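Long-range contact in B-agarase (Agarivorans gilvus, PDB 5Z6P), which is a glycoside hydrolase family 50 beta-agarase that probably cleaves the beta-1,4 linkages of agarose: residues 164-175 and 677-685. Residues are numbered along the deposited sequence; the frame is centred on the assembly and turned at random.
Sequences WGTKDVYATWMW and GFFHAGLVT
Part of the interface between the agarase CBM-like domain and what is probably the catalytic domain is formed by strand 168-174 with its preceding loop, laid against the loop between strand 664-668 and helix 689-704. Thr172 CG2 rests over one face of the His680 imidazole, a CH-pi contact 3.5 Å from CG2 to the ring centroid and 17° off the ring normal. With chi1 at -58°, CG2 stands anti to the backbone N and OG1 is left for a water that accepts from Ala681 N; a second water donates to Phe679 O. The imidazole is held from within its own loop by Gly682 N, which donates to ND1 at 2.9 Å, nearly in the ring plane; a third water joins NE2 to Trp173 O. Met174 brings SD obliquely to the same ring and sets CE 4.1 Å from Leu683 CD2. At the other end Phe679 turns its edge to the Trp164 face in a T-shaped pair, planes at 85°, with CE1 4.0 Å from CG of Trp164; Tyr153 stacks on Phe679. Between the two segments, contacts are thus apolar and aromatic and water carries the polar links, whereas Gln110 and Asn128 hydrogen-bond the 677-685 loop directly.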
loop_
_atom_site.group_PDB
_atom_site.type_symbol
_atom_site.label_atom_id
_atom_site.label_comp_id
_atom_site.label_asym_id
_atom_site.label_seq_id
_atom_site.Cartn_x
_atom_site.Cartn_y
_atom_site.Cartn_z
ATOM N N TRP A 164 -0.015 12.415 -21.165
ATOM C CA TRP A 164 -0.959 12.823 -20.124
ATOM C C TRP A 164 -1.725 14.052 -20.636
ATOM O O TRP A 164 -1.314 14.658 -21.625
ATOM C CB TRP A 164 -0.235 13.124 -18.799
ATOM C CG TRP A 164 0.302 14.515 -18.727
ATOM C CD1 TRP A 164 1.422 14.997 -19.343
ATOM C CD2 TRP A 164 -0.260 15.615 -18.002
ATOM N NE1 TRP A 164 1.585 16.330 -19.055
ATOM C CE2 TRP A 164 0.567 16.734 -18.234
ATOM C CE3 TRP A 164 -1.380 15.763 -17.182
ATOM C CZ2 TRP A 164 0.303 17.982 -17.680
ATOM C CZ3 TRP A 164 -1.636 17.003 -16.628
ATOM C CH2 TRP A 164 -0.798 18.096 -16.882
ATOM N N GLY A 165 -2.834 14.412 -19.993
ATOM C CA GLY A 165 -3.614 15.571 -20.410
ATOM C C GLY A 165 -4.185 15.369 -21.798
ATOM O O GLY A 165 -4.580 16.330 -22.476
ATOM N N THR A 166 -4.184 14.104 -22.212
ATOM C CA THR A 166 -4.662 13.630 -23.503
ATOM C C THR A 166 -6.132 13.210 -23.401
ATOM O O THR A 166 -6.669 13.115 -22.286
ATOM C CB THR A 166 -3.727 12.485 -23.979
ATOM O OG1 THR A 166 -4.232 11.808 -25.139
ATOM C CG2 THR A 166 -3.386 11.529 -22.849
ATOM N N LYS A 167 -6.804 13.008 -24.534
ATOM C CA LYS A 167 -8.208 12.609 -24.468
ATOM C C LYS A 167 -8.304 11.094 -24.352
ATOM O O LYS A 167 -9.206 10.581 -23.679
ATOM C CB LYS A 167 -8.999 13.122 -25.674
ATOM C CG LYS A 167 -10.518 12.942 -25.524
ATOM C CD LYS A 167 -11.254 14.255 -25.208
ATOM C CE LYS A 167 -12.571 14.011 -24.473
ATOM N NZ LYS A 167 -13.461 15.204 -24.457
ATOM N N ASP A 168 -7.371 10.386 -24.985
ATOM C CA ASP A 168 -7.171 8.987 -24.658
ATOM C C ASP A 168 -6.544 8.916 -23.257
ATOM O O ASP A 168 -5.583 9.613 -22.980
ATOM C CB ASP A 168 -6.261 8.305 -25.673
ATOM C CG ASP A 168 -6.849 8.273 -27.089
ATOM O OD1 ASP A 168 -8.095 8.381 -27.255
ATOM O OD2 ASP A 168 -6.049 8.119 -28.048
ATOM N N VAL A 169 -7.083 8.073 -22.387
ATOM C CA VAL A 169 -6.474 7.770 -21.108
ATOM C C VAL A 169 -5.495 6.628 -21.293
ATOM O O VAL A 169 -5.877 5.556 -21.773
ATOM C CB VAL A 169 -7.517 7.367 -20.059
ATOM C CG1 VAL A 169 -6.808 6.904 -18.744
ATOM C CG2 VAL A 169 -8.455 8.513 -19.769
ATOM N N TYR A 170 -4.239 6.855 -20.925
ATOM C CA TYR A 170 -3.248 5.798 -20.917
ATOM C C TYR A 170 -3.262 5.069 -19.573
ATOM O O TYR A 170 -3.040 5.670 -18.535
ATOM C CB TYR A 170 -1.873 6.377 -21.229
ATOM C CG TYR A 170 -1.576 6.441 -22.714
ATOM C CD1 TYR A 170 -2.082 7.458 -23.506
ATOM C CD2 TYR A 170 -0.821 5.458 -23.324
ATOM C CE1 TYR A 170 -1.831 7.501 -24.852
ATOM C CE2 TYR A 170 -0.563 5.497 -24.671
ATOM C CZ TYR A 170 -1.077 6.526 -25.436
ATOM O OH TYR A 170 -0.843 6.608 -26.799
ATOM N N ALA A 171 -3.575 3.779 -19.610
ATOM C CA ALA A 171 -3.705 2.967 -18.405
ATOM C C ALA A 171 -2.431 2.999 -17.569
ATOM O O ALA A 171 -1.340 3.056 -18.103
ATOM C CB ALA A 171 -4.060 1.516 -18.778
ATOM N N THR A 172 -2.585 2.968 -16.251
ATOM C CA THR A 172 -1.448 3.032 -15.339
ATOM C C THR A 172 -0.858 1.658 -15.087
ATOM O O THR A 172 -1.568 0.769 -14.631
ATOM C CB THR A 172 -1.857 3.626 -13.982
ATOM O OG1 THR A 172 -2.413 4.924 -14.169
ATOM C CG2 THR A 172 -0.663 3.709 -13.055
ATOM N N TRP A 173 0.439 1.487 -15.339
ATOM C CA TRP A 173 1.079 0.214 -15.078
ATOM C C TRP A 173 1.151 -0.093 -13.575
ATOM O O TRP A 173 1.667 0.707 -12.795
ATOM C CB TRP A 173 2.474 0.171 -15.679
ATOM C CG TRP A 173 2.972 -1.213 -15.706
ATOM C CD1 TRP A 173 2.605 -2.193 -16.572
ATOM C CD2 TRP A 173 3.889 -1.808 -14.796
ATOM N NE1 TRP A 173 3.253 -3.357 -16.274
ATOM C CE2 TRP A 173 4.054 -3.145 -15.184
ATOM C CE3 TRP A 173 4.605 -1.335 -13.695
ATOM C CZ2 TRP A 173 4.896 -4.014 -14.523
ATOM C CZ3 TRP A 173 5.445 -2.204 -13.030
ATOM C CH2 TRP A 173 5.585 -3.528 -13.448
ATOM N N MET A 174 0.647 -1.262 -13.186
ATOM C CA MET A 174 0.474 -1.610 -11.771
ATOM C C MET A 174 1.316 -2.787 -11.284
ATOM O O MET A 174 1.990 -2.680 -10.267
ATOM C CB MET A 174 -0.995 -1.946 -11.472
ATOM C CG MET A 174 -1.990 -0.830 -11.731
ATOM S SD MET A 174 -1.689 0.588 -10.687
ATOM C CE MET A 174 -2.277 0.053 -9.091
ATOM N N TRP A 175 1.225 -3.918 -11.978
ATOM C CA TRP A 175 1.820 -5.176 -11.515
ATOM C C TRP A 175 2.307 -6.003 -12.681
ATOM O O TRP A 175 1.882 -5.803 -13.809
ATOM C CB TRP A 175 0.822 -6.043 -10.724
ATOM C CG TRP A 175 -0.036 -5.343 -9.724
ATOM C CD1 TRP A 175 -1.312 -4.900 -9.908
ATOM C CD2 TRP A 175 0.300 -5.040 -8.365
ATOM N NE1 TRP A 175 -1.786 -4.317 -8.758
ATOM C CE2 TRP A 175 -0.815 -4.392 -7.793
ATOM C CE3 TRP A 175 1.433 -5.255 -7.575
ATOM C CZ2 TRP A 175 -0.828 -3.948 -6.474
ATOM C CZ3 TRP A 175 1.418 -4.815 -6.260
ATOM C CH2 TRP A 175 0.293 -4.170 -5.724
ATOM N N GLY A 677 -3.071 16.866 -10.877
ATOM C CA GLY A 677 -1.899 16.959 -11.721
ATOM C C GLY A 677 -0.851 15.881 -11.551
ATOM O O GLY A 677 0.286 16.078 -11.922
ATOM N N PHE A 678 -1.255 14.741 -11.001
ATOM C CA PHE A 678 -0.364 13.613 -10.764
ATOM C C PHE A 678 -0.346 12.703 -11.974
ATOM O O PHE A 678 -1.222 12.779 -12.817
ATOM C CB PHE A 678 -0.812 12.835 -9.503
ATOM C CG PHE A 678 -0.294 13.419 -8.237
ATOM C CD1 PHE A 678 -0.738 14.654 -7.799
ATOM C CD2 PHE A 678 0.669 12.752 -7.497
ATOM C CE1 PHE A 678 -0.235 15.214 -6.647
ATOM C CE2 PHE A 678 1.185 13.296 -6.348
ATOM C CZ PHE A 678 0.735 14.534 -5.911
ATOM N N PHE A 679 0.658 11.850 -12.065
ATOM C CA PHE A 679 0.726 10.874 -13.132
ATOM C C PHE A 679 0.223 9.491 -12.710
ATOM O O PHE A 679 0.098 8.604 -13.534
ATOM C CB PHE A 679 2.161 10.753 -13.648
ATOM C CG PHE A 679 2.747 12.052 -14.129
ATOM C CD1 PHE A 679 2.297 12.638 -15.304
ATOM C CD2 PHE A 679 3.758 12.679 -13.419
ATOM C CE1 PHE A 679 2.838 13.839 -15.760
ATOM C CE2 PHE A 679 4.312 13.879 -13.874
ATOM C CZ PHE A 679 3.841 14.462 -15.041
ATOM N N HIS A 680 -0.025 9.311 -11.422
ATOM C CA HIS A 680 -0.386 8.015 -10.843
ATOM C C HIS A 680 -1.380 8.290 -9.722
ATOM O O HIS A 680 -1.081 9.073 -8.846
ATOM C CB HIS A 680 0.873 7.298 -10.315
ATOM C CG HIS A 680 0.716 5.819 -10.114
ATOM N ND1 HIS A 680 -0.313 5.259 -9.385
ATOM C CD2 HIS A 680 1.488 4.787 -10.523
ATOM C CE1 HIS A 680 -0.171 3.947 -9.364
ATOM N NE2 HIS A 680 0.909 3.634 -10.057
ATOM N N ALA A 681 -2.568 7.682 -9.760
ATOM C CA ALA A 681 -3.567 7.899 -8.710
ATOM C C ALA A 681 -3.467 6.873 -7.569
ATOM O O ALA A 681 -4.264 6.890 -6.637
ATOM C CB ALA A 681 -4.974 7.876 -9.290
ATOM N N GLY A 682 -2.499 5.974 -7.647
ATOM C CA GLY A 682 -2.252 5.067 -6.543
ATOM C C GLY A 682 -2.917 3.704 -6.660
ATOM O O GLY A 682 -3.262 3.255 -7.747
ATOM N N LEU A 683 -3.105 3.047 -5.524
ATOM C CA LEU A 683 -3.499 1.634 -5.523
ATOM C C LEU A 683 -5.013 1.453 -5.692
ATOM O O LEU A 683 -5.479 0.505 -6.315
ATOM C CB LEU A 683 -3.014 0.981 -4.236
ATOM C CG LEU A 683 -1.493 0.988 -4.063
ATOM C CD1 LEU A 683 -1.083 0.371 -2.725
ATOM C CD2 LEU A 683 -0.835 0.254 -5.209
ATOM N N VAL A 684 -5.762 2.374 -5.108
ATOM C CA VAL A 684 -7.209 2.418 -5.239
ATOM C C VAL A 684 -7.580 3.835 -5.685
ATOM O O VAL A 684 -7.119 4.807 -5.097
ATOM C CB VAL A 684 -7.907 2.066 -3.930
ATOM C CG1 VAL A 684 -9.409 1.956 -4.139
ATOM C CG2 VAL A 684 -7.323 0.768 -3.338
ATOM N N THR A 685 -8.400 3.954 -6.719
ATOM C CA THR A 685 -8.530 5.234 -7.403
ATOM C C THR A 685 -9.949 5.801 -7.495
ATOM O O THR A 685 -10.937 5.071 -7.508
ATOM C CB THR A 685 -7.945 5.145 -8.831
ATOM O OG1 THR A 685 -8.752 4.285 -9.640
ATOM C CG2 THR A 685 -6.546 4.600 -8.797
HETATM O O HOH W 1 -3.694 5.990 -11.928
HETATM O O HOH W 2 -0.757 6.526 -15.046
HETATM O O HOH W 3 2.467 1.169 -10.377
#